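Local coordinates for BH2331 protein (Bacillus halodurans, PDB 1VL5) that probably acts as an S-adenosylmethionine-dependent methyltransferase, although its methyl-accepting substrate is not known, at residues V44-G49 / K73-F78; V63-T68 / E88-D93; D140-E145 / R241-L246; A148-Y153 / H164-K169; E212-I217 / D234-S239. One frame throughout, in Å; residues are numbered along the deposited sequence.

Contact 1. Residues V44-G49 / K73-F78; sequences VATGGG and KVARAF
Ala75 and Phe78 of helix 69-81 pack against the backbone of Gly47, Gly48 and Gly49 in a small van der Waals contact, where the loop leaving strand 40-44 turns into helix 50-55. Ala75 meets the loop mainly through CB, which lies 3.6 Å from Gly47 O and 4.0 Å from Gly49 CA; Ala75 CA approaches Gly48 O at 3.7 Å. With Gly49 presenting a bare CA, the two backbones close to 4.4 Å between Gly49 CA and Ala75 CA. The loop contains a type II' turn from Thr46 to Gly49, closed by a hydrogen bond from Gly49 N to Thr46 O. Gly47 has a positive phi of 63° within it, and Gly49 is the N-cap of the next helix. This is the glycine-rich loop expected after the first strand of a Rossmann-like methyltransferase, consistent with a cofactor-binding GxGxxA pattern through Gly47 and Gly49. Phe78, its CG anti to the backbone N (chi1 175°), sends CD2 to within 3.6 Å of Gly48 O, while Gly49 O lies near the ring plane at the edge, 4.1 Å from Phe78 CD2. His50 meets this ring, and Thr46 OG1 is hydrogen-bonded to Asp43 OD2.

Contact 2. Residues V63-T68 / E88-D93; sequences VAFDLT and EYVQGD
The beta-alpha-beta unit of strand 61-66, helix 69-81 and strand 87-91 closes here, as Val63 to Asp66 pair in parallel with Glu88 to Gln91. Four backbone bonds stitch the pair: Ala64 N to Glu88 O, Val90 N to Ala64 O, Asp66 N to Val90 O, and Gly92 N to Asp66 O. In the last, 2.8 Å between Gly92 N and Asp66 O, the donor stands well above the carbonyl plane, where the strands are giving way to loop. Val63, Phe65 and Val90 share one face of the sheet; Val63 CG1 meets Val90 CG2 at 3.6 Å. Phe65 CG is anti to its backbone N (chi1 -179°), and the ring reaches past Val90 to Gly92. Gly92 O lies over one ring face, Gly92 C is 3.3 Å from Phe65 CZ, and Val90 CG1 sits in plane at the edge. On the other face Ala64 CB touches Tyr89 CD2 at 3.8 Å. Beyond the strand, Leu67 CD2 touches Asp93 CA at 3.8 Å. Asp66 OD1 takes Leu67 N on its anti lone pair, at 2.7 Å, and OD2 receives Gly47 N of the glycine-rich loop. With each carboxylate oxygen given an N-H, the Asp66 side chain is fixed in rotation, and its negative charge is probably eased by these donors.

Contact 3. Residues D140-E145 / R241-L246; sequences DNSAPE and RGESIL
Asp140 and Ile245 form a hydrogen-bonded antiparallel pair, joining strand 134-142 to strand 236-250, the reversed strand characteristic of the class I methyltransferase sheet. Ile245 N reaches Asp140 O at 2.8 Å, and Asp140 N returns to Ile245 O at 3.1 Å. Next along, the CA atoms of Asn141 and Ser244 come within 3.9 Å. Ser142 N donates to Glu243 O, standing 45° out of that carbonyl plane, but in the reverse direction water 2 intervenes: it donates to Ser142 O and accepts from Glu243 N at 2.9 Å. Water 1 joins Asn141 OD1 to Glu243 O. Farther out, Lys170 of helix 170-180 forms a salt bridge with Glu243 OE2, while Asp140 OD1 is hydrogen-bonded to His114 ND1. The Glu243 carboxylate has a second grip from Ser142 OG, which lies between its backbone N and carbonyl carbon (chi1 49°), rests 3.6 Å from Ile245 CG2 and donates to Glu243 OE1 at 2.7 Å, from above the carboxylate plane.

Contact 4. Residues A148-Y153 / H164-K169; sequences AFDVFY and HHRAWK
Asp150, which is buried, is gripped by two cations at once, Arg166 and Lys169, in a salt-bridge network. Arg166 comes end-on: NH1 donates a hydrogen bond to Asp150 OD1 at 2.8 Å, and NH2 one to Asp150 OD2, also at 2.8 Å. Both oxygens accept on their syn lone pairs, and the two planar groups, 29° apart, are nearly coplanar. That leaves the anti side of Asp150 OD2 for Lys169 NZ, 2.7 Å away; a bend at the end of the lysine chain (chi4 -41°) places NZ there. Arg166 CD lies 3.5 Å above the Trp168 ring centre, with Trp168 CE3 at the guanidinium edge. Tyr153 meets Ala167 CB at its ring edge, CE2 to CB 3.7 Å. Such paired cations would probably favour a charged carboxylate. The network spans three elements: Asp150 belongs to helix 147-160, Lys169 occupies the N-cap position of helix 170-180, whose Asp172 takes Arg166 NH2, and Lys169 NZ, with Asp147 its second acidic partner, also bonds the Pro144 and Glu145 carbonyls following strand 134-142.

Contact 5. Residues E212-I217 / D234-S239; sequences ELSDFI and DGRVYS
Ser214 of helix 207-218 meets Val237 where the tight beta hairpin of strands 231-233 and 236-250 begins its long second arm. The helix crosses strand 236-239 almost at a right angle, 87°, with the axes 7.4 Å apart. The side chain of Ser214 sets out toward the strand, with CB 4.1 Å from Val237 CG2. Its OG, anti to the backbone N (chi1 171°), then reaches the strand backbone and accepts Val237 N at 3.0 Å in a nearly straight bond, 173° at the hydrogen. The same oxygen lies 3.6 Å from Arg236 CG, whose extended chain runs on to a salt bridge with Glu197. OG also donates to water 3, so the buried hydroxyl both donates and accepts. One turn along the helix, Ile217 adds an apolar part: its CG2 touches Val237 CG2 at 3.7 Å, the two side chains crossing at about a right angle. Phe196 of helix 196-202 covers Ser214, Ile217 and Val237 together. Next to Val237 the strand carries a classic beta bulge, in which Tyr238 and Ser239 both face Val231. Water 3 completes the junction: besides accepting from Ser214 OG at 2.6 Å, it donates to Asp215 OD1 and to Gly235 O, the latter at 2.8 Å.

In the fold
Contact 1 borrows helix 69-81 from the beta-alpha-beta unit whose strands pair in contact 2, and the two touch through Gly47 N and Asp66 OD2; both are only partly buried, yet contact 1 packs side chains on a glycine backbone while contact 2 rests on parallel-sheet bonds. Across the chain's centre, contact 3, also partly buried, continues the same sheet with an antiparallel, water-bridged strand pair. Contact 4 adjoins it, linking Glu145 O to Lys169 NZ, and answers burial with charge. Contact 5, likewise buried, uses the far end of strand 236-250 and meets burial with one hydroxyl, a water and apolar contacts. Phe152 and Phe216 join contacts 4 and 5, whereas contacts 2 and 5 have centres about 38 Å apart.

Contact 1. Residues V44-G49 / K73-F78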
# COMPACT_ATOMS: atom_id res chain seq x y z
N VAL A 44 4.78 6.83 -5.53
CA VAL A 44 3.45 6.83 -6.12
C VAL A 44 2.37 6.83 -5.02
O VAL A 44 2.41 5.99 -4.10
CB VAL A 44 3.27 5.62 -7.11
CG1 VAL A 44 1.88 5.59 -7.70
CG2 VAL A 44 4.29 5.69 -8.21
N ALA A 45 1.42 7.77 -5.15
CA ALA A 45 0.33 7.98 -4.20
C ALA A 45 0.94 8.29 -2.85
O ALA A 45 0.78 7.59 -1.85
CB ALA A 45 -0.55 6.73 -4.13
N THR A 46 1.73 9.35 -2.84
CA THR A 46 2.51 9.65 -1.69
C THR A 46 1.65 9.89 -0.42
O THR A 46 2.13 9.64 0.72
CB THR A 46 3.45 10.84 -2.00
OG1 THR A 46 4.38 10.99 -0.94
CG2 THR A 46 2.69 12.06 -2.14
N GLY A 47 0.43 10.39 -0.58
CA GLY A 47 -0.51 10.52 0.57
C GLY A 47 0.06 11.48 1.59
O GLY A 47 0.35 12.62 1.25
N GLY A 48 0.27 11.00 2.82
CA GLY A 48 0.81 11.85 3.90
C GLY A 48 2.31 12.11 3.76
O GLY A 48 2.86 12.94 4.50
N GLY A 49 2.94 11.43 2.79
CA GLY A 49 4.33 11.68 2.40
C GLY A 49 5.38 10.89 3.17
O GLY A 49 6.57 11.21 3.13
N LYS A 73 -0.03 19.24 -0.79
CA LYS A 73 0.21 20.28 0.25
C LYS A 73 0.49 19.65 1.60
O LYS A 73 1.34 20.11 2.39
CB LYS A 73 -1.02 21.18 0.42
CG LYS A 73 -1.06 22.37 -0.45
CD LYS A 73 -2.43 23.07 -0.23
CE LYS A 73 -2.90 23.91 -1.40
NZ LYS A 73 -4.40 23.96 -1.39
N VAL A 74 -0.25 18.60 1.88
CA VAL A 74 -0.13 17.94 3.16
C VAL A 74 1.16 17.15 3.23
O VAL A 74 1.84 17.19 4.23
CB VAL A 74 -1.35 17.06 3.45
CG1 VAL A 74 -1.06 16.04 4.58
CG2 VAL A 74 -2.55 17.95 3.80
N ALA A 75 1.51 16.48 2.16
CA ALA A 75 2.76 15.76 2.11
C ALA A 75 3.90 16.72 2.30
O ALA A 75 4.82 16.44 3.03
CB ALA A 75 2.91 15.05 0.81
N ARG A 76 3.84 17.85 1.61
CA ARG A 76 4.93 18.84 1.68
C ARG A 76 5.13 19.39 3.07
O ARG A 76 6.29 19.63 3.49
CB ARG A 76 4.62 19.98 0.72
CG ARG A 76 5.48 21.19 0.93
CD ARG A 76 5.32 22.21 -0.14
NE ARG A 76 5.97 23.47 0.26
CZ ARG A 76 6.03 24.55 -0.53
NH1 ARG A 76 5.53 24.53 -1.75
NH2 ARG A 76 6.60 25.65 -0.11
N ALA A 77 4.03 19.65 3.78
CA ALA A 77 4.10 20.18 5.13
C ALA A 77 4.85 19.20 6.01
O ALA A 77 5.71 19.59 6.76
CB ALA A 77 2.72 20.49 5.72
N PHE A 78 4.57 17.92 5.86
CA PHE A 78 5.24 16.94 6.66
C PHE A 78 6.73 16.79 6.28
O PHE A 78 7.64 16.86 7.16
CB PHE A 78 4.54 15.61 6.50
CG PHE A 78 5.24 14.48 7.21
CD1 PHE A 78 5.25 14.41 8.58
CD2 PHE A 78 5.82 13.46 6.49
CE1 PHE A 78 5.86 13.36 9.22
CE2 PHE A 78 6.43 12.43 7.13
CZ PHE A 78 6.44 12.36 8.49

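Contact 2. Residues V63-T68 / E88-D93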
# COMPACT_ATOMS: atom_id res chain seq x y z
N VAL A 63 10.46 12.26 -6.22
CA VAL A 63 9.26 12.87 -6.72
C VAL A 63 8.14 12.28 -5.92
O VAL A 63 7.89 11.09 -6.00
CB VAL A 63 9.06 12.64 -8.23
CG1 VAL A 63 7.73 13.17 -8.68
CG2 VAL A 63 10.20 13.28 -9.02
N ALA A 64 7.44 13.12 -5.16
CA ALA A 64 6.24 12.71 -4.41
C ALA A 64 5.04 13.00 -5.27
O ALA A 64 4.74 14.16 -5.60
CB ALA A 64 6.20 13.50 -3.07
N PHE A 65 4.31 11.94 -5.62
CA PHE A 65 3.31 11.98 -6.67
C PHE A 65 1.93 11.59 -6.14
O PHE A 65 1.77 10.50 -5.54
CB PHE A 65 3.79 10.97 -7.72
CG PHE A 65 2.93 10.84 -8.93
CD1 PHE A 65 2.84 11.87 -9.87
CD2 PHE A 65 2.28 9.64 -9.19
CE1 PHE A 65 2.09 11.72 -11.02
CE2 PHE A 65 1.54 9.50 -10.33
CZ PHE A 65 1.45 10.58 -11.25
N ASP A 66 0.92 12.41 -6.39
CA ASP A 66 -0.43 12.03 -6.01
C ASP A 66 -1.46 12.81 -6.82
O ASP A 66 -1.12 13.71 -7.60
CB ASP A 66 -0.69 12.18 -4.50
CG ASP A 66 -1.55 11.07 -3.92
OD1 ASP A 66 -2.55 10.65 -4.59
OD2 ASP A 66 -1.24 10.60 -2.79
N LEU A 67 -2.71 12.45 -6.62
CA LEU A 67 -3.79 12.86 -7.50
C LEU A 67 -4.19 14.32 -7.40
O LEU A 67 -4.60 14.88 -8.39
CB LEU A 67 -5.02 12.03 -7.23
CG LEU A 67 -5.08 10.65 -7.82
CD1 LEU A 67 -6.19 9.89 -7.13
CD2 LEU A 67 -5.32 10.67 -9.33
N THR A 68 -4.07 14.95 -6.23
CA THR A 68 -4.51 16.35 -6.06
C THR A 68 -3.48 17.25 -5.38
O THR A 68 -2.63 16.77 -4.61
CB THR A 68 -5.80 16.38 -5.26
OG1 THR A 68 -5.50 16.03 -3.92
CG2 THR A 68 -6.86 15.34 -5.83
N GLU A 88 10.40 16.87 -5.06
CA GLU A 88 9.54 17.56 -6.02
C GLU A 88 8.13 16.95 -5.96
O GLU A 88 7.98 15.72 -6.03
CB GLU A 88 10.11 17.42 -7.43
CG GLU A 88 9.25 18.19 -8.47
CD GLU A 88 9.93 18.40 -9.83
OE1 GLU A 88 10.82 17.57 -10.16
OE2 GLU A 88 9.57 19.39 -10.55
N TYR A 89 7.11 17.80 -5.83
CA TYR A 89 5.72 17.37 -5.69
C TYR A 89 5.05 17.50 -7.05
O TYR A 89 5.12 18.56 -7.73
CB TYR A 89 5.02 18.23 -4.60
CG TYR A 89 5.79 18.15 -3.25
CD1 TYR A 89 6.84 19.00 -2.97
CD2 TYR A 89 5.47 17.18 -2.30
CE1 TYR A 89 7.55 18.90 -1.76
CE2 TYR A 89 6.18 17.04 -1.12
CZ TYR A 89 7.22 17.94 -0.84
OH TYR A 89 7.92 17.82 0.34
N VAL A 90 4.41 16.41 -7.49
CA VAL A 90 3.87 16.31 -8.84
C VAL A 90 2.49 15.64 -8.80
O VAL A 90 2.30 14.61 -8.15
CB VAL A 90 4.83 15.52 -9.81
CG1 VAL A 90 4.19 15.35 -11.23
CG2 VAL A 90 6.22 16.21 -9.90
N GLN A 91 1.54 16.22 -9.50
CA GLN A 91 0.19 15.74 -9.45
C GLN A 91 -0.06 14.83 -10.64
O GLN A 91 0.44 15.08 -11.74
CB GLN A 91 -0.73 16.95 -9.47
CG GLN A 91 -2.19 16.67 -9.41
CD GLN A 91 -3.01 17.97 -9.61
OE1 GLN A 91 -2.74 19.00 -8.99
NE2 GLN A 91 -4.01 17.90 -10.49
N GLY A 92 -0.83 13.75 -10.42
CA GLY A 92 -1.26 12.89 -11.50
C GLY A 92 -1.74 11.51 -11.03
O GLY A 92 -1.74 11.19 -9.82
N ASP A 93 -2.05 10.69 -12.00
CA ASP A 93 -2.65 9.37 -11.77
C ASP A 93 -1.63 8.24 -11.94
O ASP A 93 -0.92 8.19 -12.94
CB ASP A 93 -3.86 9.18 -12.69
CG ASP A 93 -4.68 7.92 -12.33
OD1 ASP A 93 -4.09 6.90 -11.97
OD2 ASP A 93 -5.92 7.94 -12.32

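Contact 3. Residues D140-E145 / R241-L246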
# COMPACT_ATOMS: atom_id res chain seq x y z
N ASP A 140 1.38 -3.33 0.45
CA ASP A 140 -0.04 -3.24 0.57
C ASP A 140 -0.58 -4.37 1.41
O ASP A 140 0.06 -5.39 1.60
CB ASP A 140 -0.71 -3.27 -0.82
CG ASP A 140 -2.01 -2.43 -0.88
OD1 ASP A 140 -2.28 -1.65 0.05
OD2 ASP A 140 -2.76 -2.60 -1.86
N ASN A 141 -1.84 -4.23 1.80
CA ASN A 141 -2.60 -5.32 2.40
C ASN A 141 -2.98 -6.28 1.33
O ASN A 141 -3.17 -5.88 0.18
CB ASN A 141 -3.87 -4.81 3.03
CG ASN A 141 -3.61 -3.64 3.92
OD1 ASN A 141 -2.83 -3.73 4.89
ND2 ASN A 141 -4.21 -2.50 3.57
N SER A 142 -3.07 -7.55 1.73
CA SER A 142 -3.26 -8.66 0.82
C SER A 142 -4.41 -9.52 1.27
O SER A 142 -4.71 -9.58 2.41
CB SER A 142 -1.96 -9.47 0.65
OG SER A 142 -1.37 -9.79 1.89
N ALA A 143 -5.07 -10.16 0.30
CA ALA A 143 -6.17 -11.07 0.55
C ALA A 143 -5.70 -12.52 0.50
O ALA A 143 -4.76 -12.82 -0.23
CB ALA A 143 -7.25 -10.84 -0.54
N PRO A 144 -6.32 -13.39 1.30
CA PRO A 144 -6.07 -14.83 1.23
C PRO A 144 -6.29 -15.40 -0.16
O PRO A 144 -7.08 -14.91 -0.99
CB PRO A 144 -7.12 -15.41 2.18
CG PRO A 144 -7.37 -14.37 3.14
CD PRO A 144 -7.25 -13.07 2.39
N GLU A 145 -5.61 -16.50 -0.41
CA GLU A 145 -5.83 -17.22 -1.62
C GLU A 145 -7.21 -17.85 -1.61
O GLU A 145 -7.87 -17.94 -2.65
CB GLU A 145 -4.76 -18.28 -1.81
CG GLU A 145 -3.39 -17.78 -2.02
CD GLU A 145 -3.24 -16.90 -3.25
OE1 GLU A 145 -3.84 -17.20 -4.32
OE2 GLU A 145 -2.50 -15.90 -3.10
N ARG A 241 -7.05 -9.97 12.70
CA ARG A 241 -5.69 -9.99 12.18
C ARG A 241 -5.77 -10.01 10.68
O ARG A 241 -6.52 -10.81 10.10
CB ARG A 241 -4.96 -11.23 12.70
CG ARG A 241 -3.45 -11.22 12.45
CD ARG A 241 -2.64 -12.29 13.24
NE ARG A 241 -2.71 -13.46 12.44
CZ ARG A 241 -1.73 -14.17 11.90
NH1 ARG A 241 -0.42 -14.03 12.12
NH2 ARG A 241 -2.14 -15.15 11.15
N GLY A 242 -5.01 -9.12 10.05
CA GLY A 242 -4.86 -9.09 8.60
C GLY A 242 -3.42 -9.37 8.16
O GLY A 242 -2.48 -9.36 8.98
N GLU A 243 -3.27 -9.60 6.85
CA GLU A 243 -1.98 -9.75 6.16
C GLU A 243 -1.59 -8.52 5.30
O GLU A 243 -2.43 -7.84 4.70
CB GLU A 243 -2.01 -10.99 5.28
CG GLU A 243 -0.61 -11.41 4.78
CD GLU A 243 -0.64 -12.46 3.66
OE1 GLU A 243 -1.53 -12.36 2.76
OE2 GLU A 243 0.30 -13.32 3.62
N SER A 244 -0.28 -8.25 5.23
CA SER A 244 0.25 -7.35 4.23
C SER A 244 1.52 -7.92 3.66
O SER A 244 2.16 -8.83 4.23
CB SER A 244 0.57 -5.98 4.86
OG SER A 244 1.55 -6.16 5.83
N ILE A 245 1.92 -7.30 2.56
CA ILE A 245 3.11 -7.69 1.85
C ILE A 245 4.00 -6.54 1.46
O ILE A 245 3.56 -5.38 1.34
CB ILE A 245 2.75 -8.49 0.57
CG1 ILE A 245 1.81 -7.69 -0.30
CG2 ILE A 245 2.08 -9.87 0.99
CD1 ILE A 245 1.37 -8.42 -1.56
N LEU A 246 5.25 -6.90 1.21
CA LEU A 246 6.27 -6.05 0.66
C LEU A 246 6.96 -6.84 -0.45
O LEU A 246 7.57 -7.89 -0.18
CB LEU A 246 7.27 -5.69 1.77
CG LEU A 246 8.46 -4.70 1.69
CD1 LEU A 246 9.23 -4.83 2.97
CD2 LEU A 246 9.38 -4.99 0.60
O HOH W 1 -3.62 -6.19 6.58
O HOH W 2 -5.56 -9.61 5.01

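Contact 4. Residues A148-Y153 / H164-K169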
# COMPACT_ATOMS: atom_id res chain seq x y z
N ALA A 148 -13.42 -17.38 -0.33
CA ALA A 148 -14.40 -16.96 0.66
C ALA A 148 -13.79 -15.97 1.63
O ALA A 148 -14.44 -14.96 1.96
CB ALA A 148 -14.95 -18.14 1.42
N PHE A 149 -12.56 -16.23 2.05
CA PHE A 149 -11.84 -15.33 2.95
C PHE A 149 -11.36 -14.06 2.30
O PHE A 149 -11.30 -12.98 2.93
CB PHE A 149 -10.69 -16.08 3.66
CG PHE A 149 -11.15 -17.25 4.53
CD1 PHE A 149 -12.37 -17.20 5.19
CD2 PHE A 149 -10.30 -18.32 4.78
CE1 PHE A 149 -12.81 -18.26 5.96
CE2 PHE A 149 -10.71 -19.39 5.59
CZ PHE A 149 -11.96 -19.33 6.22
N ASP A 150 -10.98 -14.18 1.04
CA ASP A 150 -10.69 -13.04 0.19
C ASP A 150 -11.88 -12.08 0.10
O ASP A 150 -11.78 -10.89 0.39
CB ASP A 150 -10.34 -13.59 -1.22
CG ASP A 150 -10.10 -12.50 -2.27
OD1 ASP A 150 -10.29 -11.31 -2.03
OD2 ASP A 150 -9.75 -12.86 -3.39
N VAL A 151 -13.01 -12.61 -0.33
CA VAL A 151 -14.20 -11.82 -0.52
C VAL A 151 -14.65 -11.15 0.81
O VAL A 151 -15.04 -9.96 0.84
CB VAL A 151 -15.29 -12.66 -1.20
CG1 VAL A 151 -16.60 -11.88 -1.37
CG2 VAL A 151 -14.81 -13.08 -2.61
N PHE A 152 -14.54 -11.90 1.89
CA PHE A 152 -14.98 -11.44 3.19
C PHE A 152 -14.10 -10.32 3.70
O PHE A 152 -14.60 -9.31 4.18
CB PHE A 152 -14.95 -12.65 4.16
CG PHE A 152 -15.21 -12.28 5.60
CD1 PHE A 152 -16.49 -12.06 6.07
CD2 PHE A 152 -14.17 -12.15 6.47
CE1 PHE A 152 -16.70 -11.72 7.37
CE2 PHE A 152 -14.39 -11.79 7.75
CZ PHE A 152 -15.65 -11.59 8.21
N TYR A 153 -12.78 -10.52 3.58
CA TYR A 153 -11.77 -9.56 4.03
C TYR A 153 -12.01 -8.27 3.27
O TYR A 153 -12.10 -7.22 3.86
CB TYR A 153 -10.33 -10.08 3.78
CG TYR A 153 -9.31 -9.02 4.05
CD1 TYR A 153 -9.07 -8.59 5.34
CD2 TYR A 153 -8.60 -8.40 3.00
CE1 TYR A 153 -8.13 -7.55 5.60
CE2 TYR A 153 -7.67 -7.33 3.27
CZ TYR A 153 -7.46 -6.93 4.56
OH TYR A 153 -6.56 -5.89 4.86
N HIS A 164 -12.05 2.08 -0.58
CA HIS A 164 -11.31 0.84 -0.80
C HIS A 164 -11.79 0.20 -2.10
O HIS A 164 -13.00 -0.00 -2.29
CB HIS A 164 -11.56 -0.10 0.37
CG HIS A 164 -10.95 -1.47 0.20
ND1 HIS A 164 -9.67 -1.75 0.59
CD2 HIS A 164 -11.45 -2.62 -0.31
CE1 HIS A 164 -9.43 -3.03 0.38
NE2 HIS A 164 -10.49 -3.58 -0.18
N HIS A 165 -10.86 -0.13 -3.00
CA HIS A 165 -11.23 -0.95 -4.14
C HIS A 165 -11.00 -2.44 -3.88
O HIS A 165 -11.95 -3.24 -3.76
CB HIS A 165 -10.51 -0.50 -5.40
CG HIS A 165 -10.83 -1.35 -6.60
ND1 HIS A 165 -12.10 -1.79 -6.87
CD2 HIS A 165 -10.04 -1.86 -7.58
CE1 HIS A 165 -12.09 -2.53 -7.96
NE2 HIS A 165 -10.86 -2.58 -8.42
N ARG A 166 -9.73 -2.84 -3.78
CA ARG A 166 -9.43 -4.26 -3.60
C ARG A 166 -8.04 -4.47 -3.08
O ARG A 166 -7.09 -3.86 -3.55
CB ARG A 166 -9.61 -5.04 -4.91
CG ARG A 166 -9.25 -6.48 -4.78
CD ARG A 166 -9.71 -7.34 -5.98
NE ARG A 166 -9.08 -8.66 -5.94
CZ ARG A 166 -9.39 -9.62 -5.06
NH1 ARG A 166 -10.29 -9.41 -4.14
NH2 ARG A 166 -8.75 -10.79 -5.07
N ALA A 167 -7.97 -5.29 -2.05
CA ALA A 167 -6.74 -5.92 -1.59
C ALA A 167 -6.63 -7.24 -2.34
O ALA A 167 -7.46 -8.11 -2.17
CB ALA A 167 -6.79 -6.15 -0.08
N TRP A 168 -5.61 -7.34 -3.20
CA TRP A 168 -5.48 -8.42 -4.12
C TRP A 168 -4.76 -9.58 -3.43
O TRP A 168 -4.05 -9.38 -2.41
CB TRP A 168 -4.74 -7.96 -5.37
CG TRP A 168 -5.46 -6.89 -6.09
CD1 TRP A 168 -5.46 -5.55 -5.76
CD2 TRP A 168 -6.31 -7.02 -7.24
NE1 TRP A 168 -6.26 -4.86 -6.65
CE2 TRP A 168 -6.80 -5.74 -7.55
CE3 TRP A 168 -6.67 -8.08 -8.05
CZ2 TRP A 168 -7.65 -5.51 -8.63
CZ3 TRP A 168 -7.55 -7.86 -9.10
CH2 TRP A 168 -8.00 -6.58 -9.40
N LYS A 169 -4.97 -10.79 -3.96
CA LYS A 169 -4.24 -11.98 -3.52
C LYS A 169 -2.77 -11.79 -3.87
O LYS A 169 -2.43 -11.10 -4.84
CB LYS A 169 -4.72 -13.28 -4.17
CG LYS A 169 -6.23 -13.59 -4.06
CD LYS A 169 -6.53 -14.86 -4.86
CE LYS A 169 -7.99 -15.41 -4.90
NZ LYS A 169 -8.69 -15.35 -3.64

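Contact 5. Residues E212-I217 / D234-S239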
# COMPACT_ATOMS: atom_id res chain seq x y z
N GLU A 212 -23.05 -2.14 12.98
CA GLU A 212 -23.53 -2.97 11.89
C GLU A 212 -22.39 -3.88 11.44
O GLU A 212 -22.56 -5.07 11.25
CB GLU A 212 -23.98 -2.08 10.73
CG GLU A 212 -24.47 -2.90 9.56
CD GLU A 212 -24.69 -2.05 8.33
OE1 GLU A 212 -23.72 -1.41 7.89
OE2 GLU A 212 -25.83 -2.02 7.82
N LEU A 213 -21.21 -3.31 11.29
CA LEU A 213 -20.08 -4.07 10.78
C LEU A 213 -19.64 -5.14 11.80
O LEU A 213 -19.35 -6.28 11.44
CB LEU A 213 -18.93 -3.12 10.45
CG LEU A 213 -17.62 -3.73 9.96
CD1 LEU A 213 -17.84 -4.71 8.81
CD2 LEU A 213 -16.68 -2.62 9.52
N SER A 214 -19.60 -4.78 13.07
CA SER A 214 -19.28 -5.75 14.13
C SER A 214 -20.32 -6.92 14.13
O SER A 214 -19.97 -8.09 14.16
CB SER A 214 -19.23 -5.02 15.46
OG SER A 214 -19.13 -5.92 16.55
N ASP A 215 -21.59 -6.56 14.09
CA ASP A 215 -22.68 -7.53 14.04
C ASP A 215 -22.51 -8.47 12.85
O ASP A 215 -22.64 -9.70 13.00
CB ASP A 215 -24.05 -6.82 13.95
CG ASP A 215 -24.50 -6.25 15.27
OD1 ASP A 215 -23.92 -6.64 16.31
OD2 ASP A 215 -25.45 -5.40 15.27
N PHE A 216 -22.16 -7.91 11.69
CA PHE A 216 -21.93 -8.73 10.49
C PHE A 216 -20.74 -9.73 10.65
O PHE A 216 -20.79 -10.91 10.25
CB PHE A 216 -21.69 -7.80 9.27
CG PHE A 216 -21.16 -8.51 8.04
CD1 PHE A 216 -22.03 -9.12 7.15
CD2 PHE A 216 -19.79 -8.59 7.80
CE1 PHE A 216 -21.52 -9.82 6.02
CE2 PHE A 216 -19.30 -9.25 6.69
CZ PHE A 216 -20.18 -9.87 5.79
N ILE A 217 -19.63 -9.22 11.17
CA ILE A 217 -18.49 -10.07 11.45
C ILE A 217 -18.78 -11.14 12.53
O ILE A 217 -18.40 -12.33 12.39
CB ILE A 217 -17.29 -9.23 11.88
CG1 ILE A 217 -16.86 -8.30 10.74
CG2 ILE A 217 -16.16 -10.08 12.38
CD1 ILE A 217 -15.89 -7.21 11.24
N ASP A 234 -17.76 -8.93 24.91
CA ASP A 234 -19.07 -8.52 25.31
C ASP A 234 -19.99 -8.30 24.11
O ASP A 234 -20.83 -7.44 24.11
CB ASP A 234 -18.97 -7.26 26.17
CG ASP A 234 -18.01 -7.42 27.38
OD1 ASP A 234 -17.41 -8.50 27.65
OD2 ASP A 234 -17.83 -6.39 28.06
N GLY A 235 -19.82 -9.11 23.07
CA GLY A 235 -20.70 -9.02 21.93
C GLY A 235 -20.24 -8.07 20.83
O GLY A 235 -20.92 -7.95 19.80
N ARG A 236 -19.09 -7.45 21.01
CA ARG A 236 -18.55 -6.58 19.98
C ARG A 236 -17.20 -7.08 19.52
O ARG A 236 -16.41 -7.57 20.34
CB ARG A 236 -18.44 -5.21 20.57
CG ARG A 236 -18.28 -4.16 19.58
CD ARG A 236 -18.34 -2.84 20.30
NE ARG A 236 -18.12 -1.75 19.37
CZ ARG A 236 -19.07 -1.14 18.68
NH1 ARG A 236 -20.34 -1.52 18.80
NH2 ARG A 236 -18.75 -0.15 17.86
N VAL A 237 -16.93 -6.96 18.22
CA VAL A 237 -15.60 -7.29 17.70
C VAL A 237 -14.58 -6.33 18.31
O VAL A 237 -14.74 -5.13 18.18
CB VAL A 237 -15.53 -7.17 16.19
CG1 VAL A 237 -14.11 -7.43 15.68
CG2 VAL A 237 -16.51 -8.12 15.52
N TYR A 238 -13.54 -6.89 18.96
CA TYR A 238 -12.48 -6.14 19.61
C TYR A 238 -11.27 -6.01 18.69
O TYR A 238 -10.76 -4.90 18.52
CB TYR A 238 -12.11 -6.76 20.97
CG TYR A 238 -10.89 -6.08 21.52
CD1 TYR A 238 -10.99 -4.85 22.13
CD2 TYR A 238 -9.64 -6.64 21.39
CE1 TYR A 238 -9.86 -4.18 22.57
CE2 TYR A 238 -8.50 -5.98 21.86
CZ TYR A 238 -8.63 -4.74 22.43
OH TYR A 238 -7.52 -4.04 22.88
N SER A 239 -10.84 -7.13 18.07
CA SER A 239 -9.66 -7.15 17.14
C SER A 239 -9.80 -8.25 16.07
O SER A 239 -10.55 -9.17 16.23
CB SER A 239 -8.36 -7.41 17.90
OG SER A 239 -8.43 -8.66 18.57
O HOH W 3 -21.48 -6.72 17.40